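Local structure of tyrocidine synthase 2 (Brevibacillus parabrevis, 6TA8) at residues L86-Q92 / L139-V145; H164-D168 / I320-T324; H249-F255 / I434-R440; A284-A288 / S454-L459. The protein belongs to the family of multidomain peptide synthetases, the part modelled here being a two-lobed condensation-domain fold of mixed sheets and helices. All coordinates share one frame; numbering follows the deposited sequence.

Interaction 1. Residues L86-Q92 / L139-V145; sequences LRMVYKQ and LEHGPLV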
# COMPACT_ATOMS: atom_id res chain seq x y z
N LEU A 86 -7.98 -12.93 6.76
CA LEU A 86 -6.69 -13.33 7.32
C LEU A 86 -6.53 -14.84 7.43
O LEU A 86 -5.44 -15.30 7.77
CB LEU A 86 -6.50 -12.68 8.70
CG LEU A 86 -6.50 -11.15 8.72
CD1 LEU A 86 -6.34 -10.62 10.14
CD2 LEU A 86 -5.41 -10.59 7.81
N ARG A 87 -7.59 -15.61 7.16
CA ARG A 87 -7.52 -17.07 7.16
C ARG A 87 -7.37 -17.63 5.75
O ARG A 87 -7.77 -18.77 5.50
CB ARG A 87 -8.76 -17.66 7.83
CG ARG A 87 -9.00 -17.17 9.25
CD ARG A 87 -10.08 -17.99 9.93
NE ARG A 87 -11.28 -18.08 9.11
CZ ARG A 87 -12.29 -17.22 9.17
NH1 ARG A 87 -12.25 -16.20 10.01
NH2 ARG A 87 -13.35 -17.38 8.38
N MET A 88 -6.81 -16.86 4.84
CA MET A 88 -6.74 -17.24 3.43
C MET A 88 -5.51 -18.09 3.15
O MET A 88 -4.45 -17.92 3.76
CB MET A 88 -6.72 -16.00 2.54
CG MET A 88 -7.18 -16.24 1.11
SD MET A 88 -8.97 -16.08 0.93
CE MET A 88 -9.25 -14.51 1.73
N VAL A 89 -5.67 -19.02 2.20
CA VAL A 89 -4.57 -19.82 1.67
C VAL A 89 -4.70 -19.86 0.16
O VAL A 89 -5.78 -19.66 -0.40
CB VAL A 89 -4.54 -21.25 2.25
CG1 VAL A 89 -4.14 -21.23 3.71
CG2 VAL A 89 -5.90 -21.92 2.07
N TYR A 90 -3.58 -20.12 -0.51
CA TYR A 90 -3.51 -20.07 -1.97
C TYR A 90 -2.93 -21.38 -2.48
O TYR A 90 -1.81 -21.75 -2.11
CB TYR A 90 -2.66 -18.89 -2.44
CG TYR A 90 -3.26 -17.54 -2.11
CD1 TYR A 90 -3.14 -17.01 -0.83
CD2 TYR A 90 -3.94 -16.80 -3.06
CE1 TYR A 90 -3.69 -15.78 -0.52
CE2 TYR A 90 -4.49 -15.57 -2.76
CZ TYR A 90 -4.37 -15.06 -1.49
OH TYR A 90 -4.91 -13.84 -1.18
N LYS A 91 -3.67 -22.07 -3.34
CA LYS A 91 -3.24 -23.35 -3.88
C LYS A 91 -2.98 -23.24 -5.37
O LYS A 91 -3.67 -22.51 -6.09
CB LYS A 91 -4.29 -24.44 -3.60
CG LYS A 91 -4.38 -24.81 -2.13
CD LYS A 91 -5.56 -25.73 -1.86
CE LYS A 91 -5.23 -26.72 -0.75
NZ LYS A 91 -4.36 -26.11 0.29
N GLN A 92 -1.98 -23.98 -5.84
CA GLN A 92 -1.60 -23.95 -7.25
C GLN A 92 -1.97 -25.25 -7.95
O GLN A 92 -1.10 -26.00 -8.40
CB GLN A 92 -0.09 -23.69 -7.38
CG GLN A 92 0.34 -23.15 -8.74
CD GLN A 92 1.58 -22.29 -8.65
OE1 GLN A 92 1.52 -21.08 -8.84
NE2 GLN A 92 2.71 -22.91 -8.33
N LEU A 139 2.29 -20.01 1.96
CA LEU A 139 1.15 -19.50 1.21
C LEU A 139 0.10 -20.58 0.94
O LEU A 139 -1.09 -20.26 0.85
CB LEU A 139 1.61 -18.88 -0.10
CG LEU A 139 1.67 -17.35 -0.15
CD1 LEU A 139 2.15 -16.87 -1.51
CD2 LEU A 139 0.30 -16.76 0.18
N GLU A 140 0.52 -21.84 0.79
CA GLU A 140 -0.43 -22.88 0.43
C GLU A 140 -1.20 -23.42 1.64
O GLU A 140 -2.38 -23.75 1.51
CB GLU A 140 0.29 -24.03 -0.28
CG GLU A 140 -0.65 -25.12 -0.79
CD GLU A 140 -0.04 -25.94 -1.91
OE1 GLU A 140 -0.81 -26.56 -2.68
OE2 GLU A 140 1.20 -25.97 -2.03
N HIS A 141 -0.56 -23.50 2.80
CA HIS A 141 -1.20 -24.04 3.99
C HIS A 141 -1.43 -23.01 5.08
O HIS A 141 -2.16 -23.31 6.04
CB HIS A 141 -0.37 -25.20 4.55
CG HIS A 141 0.15 -26.14 3.51
ND1 HIS A 141 1.48 -26.22 3.16
CD2 HIS A 141 -0.50 -27.05 2.73
CE1 HIS A 141 1.64 -27.13 2.22
NE2 HIS A 141 0.45 -27.65 1.94
N GLY A 142 -0.85 -21.82 4.97
CA GLY A 142 -1.01 -20.80 5.98
C GLY A 142 -0.27 -21.14 7.26
O GLY A 142 0.45 -22.14 7.34
N PRO A 143 -0.42 -20.29 8.29
CA PRO A 143 -1.21 -19.06 8.24
C PRO A 143 -0.43 -17.88 7.68
O PRO A 143 0.80 -17.89 7.69
CB PRO A 143 -1.58 -18.83 9.70
CG PRO A 143 -0.42 -19.39 10.45
CD PRO A 143 0.08 -20.57 9.65
N LEU A 144 -1.13 -16.86 7.20
CA LEU A 144 -0.50 -15.68 6.61
C LEU A 144 -0.15 -14.62 7.64
O LEU A 144 0.44 -13.60 7.28
CB LEU A 144 -1.41 -15.08 5.54
CG LEU A 144 -1.75 -15.98 4.36
CD1 LEU A 144 -2.56 -15.22 3.31
CD2 LEU A 144 -0.49 -16.57 3.74
N VAL A 145 -0.49 -14.83 8.91
CA VAL A 145 -0.24 -13.86 9.97
C VAL A 145 0.83 -14.42 10.90
O VAL A 145 0.67 -15.51 11.46
CB VAL A 145 -1.52 -13.53 10.76
CG1 VAL A 145 -1.25 -12.47 11.81
CG2 VAL A 145 -2.62 -13.07 9.81
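Y90 meets the loop 139-145 along one side of its ring, where two leucines take neighbouring atoms. L139 comes in obliquely, its CD2 3.6 Å from Y90 CD1. L144 instead lies across the tyrosine at about a right angle, and its CD1 touches the ring edge, close to the ring plane, 4.0 Å from Y90 CE1. The tyrosine reaches both because CG stands anti to its own carbonyl carbon (chi1 -65°). The same L144 CD1 also presses on M88 O at 3.3 Å. Backbone bonding fixes this end: Y90 N donates to L139 O at 2.8 Å, nearly straight at 163°, and E140 CA points its hydrogen at Y90 O.

V89 leaves the strand on the other side from Y90. Its CB sits 3.4 Å from E140 O and its CG1 lies against the peptide joining H141 to G142; G142 has no side chain, which lets the valine come in this close. Next along, the K91 and E140 side chains cross at about a right angle, CG to CG 4.0 Å. Bends at chi3 and chi4 curl the lysine back, leaving NZ 3.3 Å from E140 O while the glutamate extends past it, so any attraction to the carboxylate is probably weak. At the far end L86 CB packs on V145 CG2.

Strand 88-91 is an outer strand of its antiparallel sheet, paired with strand 98-101, and the loop lies along its other edge. Past the loop, V145 opens strand 145-152, and L86 packs on helix 69-82.

Interaction 2. Residues H164-D168 / I320-T324; sequences HLVVD and IGWFT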
# COMPACT_ATOMS: atom_id res chain seq x y z
N HIS A 164 1.13 -9.62 1.88
CA HIS A 164 0.45 -8.49 1.25
C HIS A 164 -0.82 -8.90 0.51
O HIS A 164 -1.58 -8.02 0.09
CB HIS A 164 1.40 -7.78 0.29
CG HIS A 164 1.05 -6.34 0.06
ND1 HIS A 164 -0.18 -5.80 0.39
CD2 HIS A 164 1.77 -5.32 -0.47
CE1 HIS A 164 -0.20 -4.52 0.07
NE2 HIS A 164 0.98 -4.21 -0.45
N LEU A 165 -1.07 -10.20 0.33
CA LEU A 165 -2.21 -10.65 -0.44
C LEU A 165 -3.54 -10.47 0.28
O LEU A 165 -4.59 -10.68 -0.35
CB LEU A 165 -2.04 -12.12 -0.83
CG LEU A 165 -1.34 -12.41 -2.16
CD1 LEU A 165 -1.11 -13.90 -2.32
CD2 LEU A 165 -2.14 -11.86 -3.32
N VAL A 166 -3.54 -10.09 1.56
CA VAL A 166 -4.77 -10.04 2.34
C VAL A 166 -4.84 -8.77 3.17
O VAL A 166 -5.72 -8.63 4.03
CB VAL A 166 -4.90 -11.28 3.24
CG1 VAL A 166 -5.20 -12.52 2.41
CG2 VAL A 166 -3.64 -11.47 4.07
N VAL A 167 -3.92 -7.83 2.95
CA VAL A 167 -3.87 -6.59 3.72
C VAL A 167 -3.42 -5.45 2.82
O VAL A 167 -2.73 -5.65 1.81
CB VAL A 167 -2.91 -6.69 4.94
CG1 VAL A 167 -3.56 -7.46 6.08
CG2 VAL A 167 -1.60 -7.32 4.53
N ASP A 168 -3.80 -4.23 3.19
CA ASP A 168 -3.31 -3.02 2.56
C ASP A 168 -3.24 -1.92 3.62
O ASP A 168 -3.40 -2.19 4.81
CB ASP A 168 -4.17 -2.64 1.35
CG ASP A 168 -5.64 -2.42 1.71
OD1 ASP A 168 -6.01 -2.57 2.89
OD2 ASP A 168 -6.42 -2.10 0.79
N ILE A 320 -11.01 -6.07 5.95
CA ILE A 320 -9.57 -6.19 5.78
C ILE A 320 -9.29 -6.99 4.52
O ILE A 320 -9.90 -8.04 4.30
CB ILE A 320 -8.92 -6.85 7.02
CG1 ILE A 320 -8.92 -5.86 8.19
CG2 ILE A 320 -7.51 -7.33 6.71
CD1 ILE A 320 -8.21 -6.38 9.41
N GLY A 321 -8.39 -6.49 3.69
CA GLY A 321 -8.07 -7.15 2.44
C GLY A 321 -7.11 -6.30 1.64
O GLY A 321 -6.70 -5.22 2.06
N TRP A 322 -6.75 -6.81 0.46
CA TRP A 322 -5.89 -6.10 -0.48
C TRP A 322 -6.79 -5.46 -1.53
O TRP A 322 -7.11 -6.07 -2.55
CB TRP A 322 -4.86 -7.03 -1.10
CG TRP A 322 -3.71 -6.30 -1.74
CD1 TRP A 322 -3.44 -4.96 -1.64
CD2 TRP A 322 -2.68 -6.86 -2.56
NE1 TRP A 322 -2.31 -4.66 -2.36
CE2 TRP A 322 -1.82 -5.81 -2.94
CE3 TRP A 322 -2.40 -8.15 -3.02
CZ2 TRP A 322 -0.71 -6.01 -3.75
CZ3 TRP A 322 -1.29 -8.34 -3.83
CH2 TRP A 322 -0.46 -7.28 -4.18
N PHE A 323 -7.20 -4.22 -1.28
CA PHE A 323 -8.11 -3.49 -2.15
C PHE A 323 -7.39 -2.52 -3.08
O PHE A 323 -8.05 -1.72 -3.75
CB PHE A 323 -9.14 -2.73 -1.31
CG PHE A 323 -10.17 -3.60 -0.65
CD1 PHE A 323 -9.83 -4.41 0.43
CD2 PHE A 323 -11.48 -3.61 -1.10
CE1 PHE A 323 -10.77 -5.21 1.04
CE2 PHE A 323 -12.43 -4.41 -0.49
CZ PHE A 323 -12.07 -5.21 0.58
N THR A 324 -6.06 -2.57 -3.13
CA THR A 324 -5.29 -1.58 -3.87
C THR A 324 -5.69 -1.55 -5.34
O THR A 324 -5.76 -2.59 -6.00
CB THR A 324 -3.79 -1.88 -3.73
OG1 THR A 324 -3.37 -1.60 -2.39
CG2 THR A 324 -2.98 -1.04 -4.70
O HOH W 1 -0.16 -1.71 -2.46
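The two loops touch backbone to backbone at V166 and G321, whose CA atoms are 4.4 Å apart, with G321 CA directing a hydrogen at V166 O. Beside this, H164 and W322 form an offset stack: the imidazole and the five-membered indole ring have centroids 4.1 Å apart and planes tilted by 27°. A bond within the histidine's own loop, ND1 to V167 O at 2.9 Å and close to the ring plane, fixes the rotation of the imidazole. H164 O lies over an indole face, and L165 CD2 meets the benzo edge in plane, 3.7 Å from W322 CZ3. D168 points toward the other loop; its OD2 accepts F323 N at 3.1 Å from above the carboxylate plane. Its OD1 is only 2.9 Å from G321 O, two acceptors side by side, and the S171 hydroxyl lies within hydrogen-bonding range of both, so its single proton can be shared or directed to one of them. R307 adds a salt bridge to OD2.

H164 and D168 belong to the HHxxxDG signature of condensation domains. D168 is the N-cap of helix 169-187, on which I320 packs, while helix 39-46 backs W322 and L165, and V166 leans on M88 and Y90 of strand 88-91.

Interaction 3. Residues H249-F255 / I434-R440; sequences HTRTLSF and ISVGYSR
R440 N donates to H249 O at 2.8 Å, and from there a regular antiparallel ladder runs up the two strands. R251 with Y438, L253 with V436 and F255 with I434 are hydrogen-bonded pairs, each bonded in both directions; Y438 N to R251 O is almost straight at 171°. Alternating with them are the non-hydrogen-bonded pairs, T250 with S439, T252 with G437 and S254 with S435. In the last, the two hydroxyls bond across the strands, S254 OG to S435 OG at 3.0 Å.

Arginine chemistry dominates the H249 end. R251 NH1 reaches T250 O at 3.2 Å, arriving from above that carbonyl's plane, and also binds K248 O. R440 lies alongside, pointing the same way, with its CD over a face of the R251 guanidinium. The charged groups come near, R251 NH2 to R440 NE 4.4 Å, and R440 NH1 makes a weak bond to a water that also weakly contacts H249 ND1.

Packing follows on the face of R251, L253 and F255. Y438 has CG between its backbone N and carbonyl carbon (chi1 67°), which folds the ring over the neighbouring strand; R251 CB makes an off-centre CH-pi contact, 4.2 Å from the ring centroid. F255 and I434 run side by side, CE2 to CB 3.5 Å.

The chemistry divides this edge of the sheet into two faces. Threonines and serines occupy one, whereas on the other L253, I434 and Y438 pack on helix 445-466; the neighbouring arginines probably repel mildly, eased by their carbonyl and water partners.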
# COMPACT_ATOMS: atom_id res chain seq x y z
N HIS A 249 19.30 -5.28 -4.31
CA HIS A 249 19.98 -4.05 -4.69
C HIS A 249 19.12 -2.81 -4.46
O HIS A 249 19.47 -1.73 -4.95
CB HIS A 249 20.40 -4.12 -6.16
CG HIS A 249 21.15 -5.37 -6.51
ND1 HIS A 249 22.49 -5.54 -6.24
CD2 HIS A 249 20.74 -6.51 -7.12
CE1 HIS A 249 22.87 -6.73 -6.66
NE2 HIS A 249 21.83 -7.34 -7.20
N THR A 250 18.01 -2.94 -3.73
CA THR A 250 17.11 -1.82 -3.53
C THR A 250 17.58 -0.95 -2.37
O THR A 250 17.83 -1.45 -1.27
CB THR A 250 15.69 -2.32 -3.27
OG1 THR A 250 15.13 -2.85 -4.48
CG2 THR A 250 14.80 -1.19 -2.77
N ARG A 251 17.69 0.35 -2.61
CA ARG A 251 18.02 1.32 -1.59
C ARG A 251 16.94 2.40 -1.54
O ARG A 251 16.21 2.62 -2.51
CB ARG A 251 19.39 1.96 -1.84
CG ARG A 251 20.55 0.97 -1.88
CD ARG A 251 20.70 0.26 -0.54
NE ARG A 251 21.91 -0.56 -0.50
CZ ARG A 251 21.94 -1.86 -0.78
NH1 ARG A 251 20.83 -2.49 -1.13
NH2 ARG A 251 23.08 -2.52 -0.72
N THR A 252 16.84 3.07 -0.39
CA THR A 252 15.82 4.08 -0.17
C THR A 252 16.47 5.38 0.28
O THR A 252 17.34 5.37 1.16
CB THR A 252 14.80 3.62 0.88
OG1 THR A 252 15.45 3.47 2.15
CG2 THR A 252 14.16 2.30 0.47
N LEU A 253 16.04 6.48 -0.32
CA LEU A 253 16.47 7.82 0.07
C LEU A 253 15.23 8.59 0.51
O LEU A 253 14.28 8.75 -0.27
CB LEU A 253 17.17 8.54 -1.09
CG LEU A 253 17.76 9.92 -0.79
CD1 LEU A 253 19.10 10.10 -1.49
CD2 LEU A 253 16.80 11.02 -1.18
N SER A 254 15.24 9.07 1.75
CA SER A 254 14.08 9.72 2.35
C SER A 254 14.41 11.15 2.75
O SER A 254 15.53 11.46 3.16
CB SER A 254 13.58 8.94 3.57
OG SER A 254 13.39 7.57 3.26
N PHE A 255 13.40 12.02 2.65
CA PHE A 255 13.48 13.37 3.18
C PHE A 255 12.16 13.70 3.86
O PHE A 255 11.10 13.20 3.48
CB PHE A 255 13.80 14.40 2.08
CG PHE A 255 12.64 14.73 1.18
CD1 PHE A 255 11.79 15.79 1.47
CD2 PHE A 255 12.42 14.00 0.03
CE1 PHE A 255 10.73 16.10 0.63
CE2 PHE A 255 11.36 14.30 -0.81
CZ PHE A 255 10.52 15.35 -0.51
N ILE A 434 8.69 11.78 2.68
CA ILE A 434 8.68 11.15 1.37
C ILE A 434 9.86 10.19 1.28
O ILE A 434 10.95 10.48 1.79
CB ILE A 434 8.75 12.20 0.25
CG1 ILE A 434 7.76 13.34 0.52
CG2 ILE A 434 8.49 11.56 -1.11
CD1 ILE A 434 6.31 12.93 0.45
N SER A 435 9.64 9.05 0.63
CA SER A 435 10.68 8.03 0.45
C SER A 435 10.67 7.57 -0.99
O SER A 435 9.60 7.29 -1.55
CB SER A 435 10.46 6.85 1.40
OG SER A 435 10.40 7.28 2.75
N VAL A 436 11.85 7.49 -1.59
CA VAL A 436 12.01 7.08 -2.98
C VAL A 436 12.83 5.79 -3.00
O VAL A 436 13.98 5.78 -2.54
CB VAL A 436 12.68 8.17 -3.83
CG1 VAL A 436 12.73 7.75 -5.29
CG2 VAL A 436 11.95 9.49 -3.67
N GLY A 437 12.25 4.72 -3.54
CA GLY A 437 12.92 3.45 -3.65
C GLY A 437 13.50 3.26 -5.04
O GLY A 437 12.82 3.47 -6.04
N TYR A 438 14.77 2.86 -5.08
CA TYR A 438 15.49 2.67 -6.33
C TYR A 438 16.44 1.49 -6.20
O TYR A 438 16.67 0.97 -5.10
CB TYR A 438 16.26 3.94 -6.73
CG TYR A 438 17.40 4.27 -5.81
CD1 TYR A 438 17.19 4.95 -4.62
CD2 TYR A 438 18.71 3.90 -6.12
CE1 TYR A 438 18.23 5.25 -3.76
CE2 TYR A 438 19.76 4.19 -5.27
CZ TYR A 438 19.51 4.87 -4.10
OH TYR A 438 20.56 5.17 -3.25
N SER A 439 16.99 1.07 -7.33
CA SER A 439 18.01 0.02 -7.37
C SER A 439 19.37 0.66 -7.59
O SER A 439 19.52 1.53 -8.45
CB SER A 439 17.71 -0.99 -8.48
OG SER A 439 18.76 -1.95 -8.57
N ARG A 440 20.36 0.23 -6.80
CA ARG A 440 21.68 0.83 -6.89
C ARG A 440 22.41 0.45 -8.17
O ARG A 440 23.40 1.10 -8.52
CB ARG A 440 22.53 0.43 -5.67
CG ARG A 440 22.75 -1.06 -5.53
CD ARG A 440 23.62 -1.37 -4.31
NE ARG A 440 24.84 -0.57 -4.31
CZ ARG A 440 25.99 -0.97 -4.86
NH1 ARG A 440 26.07 -2.16 -5.45
NH2 ARG A 440 27.05 -0.19 -4.82
O HOH W 2 24.92 -4.39 -4.31

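Interaction 4. Residues A284-A288 / S454-L459; sequences ALGLA and SYRKHL
A284 CB is the apolar centre of this helix pair. It touches Y455 CE1 and L459 CD2, both at 3.7 Å, and H458 CB at 3.8 Å, side chains from two adjoining turns of the partner helix, Y455 on one and H458 and L459 on the next. A288, one turn on, does the same work against the main chain: its CB lies 3.7 Å from Y455 CA. With alanines at both closest points the axes approach to 8.2 Å.

The ring contacts come next. Y455 has CG anti to its backbone N (chi1 -172°), which lays the ring along helix 284-288 with an edge toward the A284 carbonyl, CD1 to O 3.4 Å. L285 CD1 lies over a face of that ring, and the hydroxyl bonds to L281 O. H458 offers a face instead: L287 CB sits over it in a CH-pi contact, 3.6 Å from the centroid and 16° off the normal.

Polar bonding holds the rings rather than joining the two segments directly. H458 ND1 donates to S454 O one turn earlier at 2.7 Å, which pins the imidazole flat against L287. S454 OG is bonded to S450 O.

The segments 284-288 and 454-459, whose directions differ by 135°, with Y455 and L285 both resting on F385 of strand 383-390, form part of the helical layer over a mixed sheet, as in the C-terminal lobe of condensation domains.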
# COMPACT_ATOMS: atom_id res chain seq x y z
N ALA A 284 3.91 18.90 -7.53
CA ALA A 284 5.33 19.04 -7.23
C ALA A 284 6.15 17.87 -7.75
O ALA A 284 7.35 18.02 -7.99
CB ALA A 284 5.54 19.20 -5.73
N LEU A 285 5.52 16.70 -7.93
CA LEU A 285 6.24 15.55 -8.48
C LEU A 285 6.51 15.73 -9.97
O LEU A 285 7.61 15.39 -10.44
CB LEU A 285 5.45 14.27 -8.22
CG LEU A 285 6.06 12.98 -8.77
CD1 LEU A 285 7.45 12.75 -8.18
CD2 LEU A 285 5.15 11.79 -8.50
N GLY A 286 5.54 16.24 -10.71
CA GLY A 286 5.74 16.46 -12.14
C GLY A 286 6.83 17.48 -12.42
O GLY A 286 7.65 17.30 -13.31
N LEU A 287 6.84 18.57 -11.65
CA LEU A 287 7.89 19.58 -11.81
C LEU A 287 9.25 19.04 -11.38
O LEU A 287 10.28 19.46 -11.93
CB LEU A 287 7.54 20.83 -11.02
CG LEU A 287 6.12 21.37 -11.19
CD1 LEU A 287 5.87 22.50 -10.22
CD2 LEU A 287 5.89 21.82 -12.62
N ALA A 288 9.27 18.13 -10.41
CA ALA A 288 10.53 17.54 -9.98
C ALA A 288 11.16 16.71 -11.09
O ALA A 288 12.36 16.85 -11.38
CB ALA A 288 10.31 16.68 -8.73
N SER A 454 14.90 18.29 -5.67
CA SER A 454 14.03 19.04 -6.58
C SER A 454 12.56 18.85 -6.22
O SER A 454 11.74 19.73 -6.49
CB SER A 454 14.28 18.60 -8.02
OG SER A 454 15.62 18.86 -8.41
N TYR A 455 12.22 17.71 -5.62
CA TYR A 455 10.85 17.49 -5.17
C TYR A 455 10.52 18.32 -3.94
O TYR A 455 9.36 18.72 -3.74
CB TYR A 455 10.62 16.00 -4.89
CG TYR A 455 9.19 15.62 -4.59
CD1 TYR A 455 8.14 16.20 -5.29
CD2 TYR A 455 8.89 14.68 -3.62
CE1 TYR A 455 6.83 15.85 -5.03
CE2 TYR A 455 7.58 14.32 -3.35
CZ TYR A 455 6.56 14.91 -4.06
OH TYR A 455 5.25 14.56 -3.79
N ARG A 456 11.52 18.61 -3.10
CA ARG A 456 11.29 19.42 -1.91
C ARG A 456 11.21 20.90 -2.26
O ARG A 456 10.37 21.63 -1.70
CB ARG A 456 12.39 19.17 -0.88
CG ARG A 456 12.48 20.22 0.21
CD ARG A 456 13.22 19.70 1.42
NE ARG A 456 14.49 19.07 1.06
CZ ARG A 456 15.27 18.43 1.92
NH1 ARG A 456 14.91 18.32 3.19
NH2 ARG A 456 16.40 17.88 1.50
N LYS A 457 12.06 21.37 -3.18
CA LYS A 457 12.05 22.78 -3.56
C LYS A 457 10.76 23.19 -4.26
O LYS A 457 10.51 24.39 -4.41
CB LYS A 457 13.25 23.09 -4.46
CG LYS A 457 13.09 22.66 -5.90
CD LYS A 457 13.85 23.59 -6.84
CE LYS A 457 13.94 23.02 -8.24
NZ LYS A 457 14.89 21.87 -8.32
N HIS A 458 9.94 22.23 -4.69
CA HIS A 458 8.63 22.52 -5.25
C HIS A 458 7.50 22.35 -4.23
O HIS A 458 6.49 23.05 -4.33
CB HIS A 458 8.35 21.63 -6.46
CG HIS A 458 9.15 21.99 -7.67
ND1 HIS A 458 10.28 21.31 -8.05
CD2 HIS A 458 8.98 22.98 -8.58
CE1 HIS A 458 10.78 21.85 -9.15
NE2 HIS A 458 10.01 22.87 -9.49
N LEU A 459 7.66 21.45 -3.26
CA LEU A 459 6.68 21.35 -2.18
C LEU A 459 6.69 22.61 -1.33
O LEU A 459 5.63 23.15 -0.99
CB LEU A 459 6.97 20.12 -1.33
CG LEU A 459 6.51 18.76 -1.87
CD1 LEU A 459 6.96 17.64 -0.95
CD2 LEU A 459 5.01 18.74 -2.06

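The contacts split into two pairs. Interactions 1 and 2, with centres 13 Å apart, touch through Y90, M88 and L144 against L165 and V166; interaction 1 closes along the chain before interaction 2 opens. Interactions 3 and 4, with centres 17 Å apart, meet where F255 and I434 pack on Y455; strand 431-439 is followed in the chain by helix 445-466. Interactions 1 and 4 have centres 41 Å apart, on opposite sides of the chain's centre. Interaction 2 lies nearest that centre, and its segments alternate along the chain with those of 3 and 4. It ties the two halves together because 164-168 follows strand 155-163 of the five-stranded sheet and 320-324 precedes strand 325-332 of the six-stranded one.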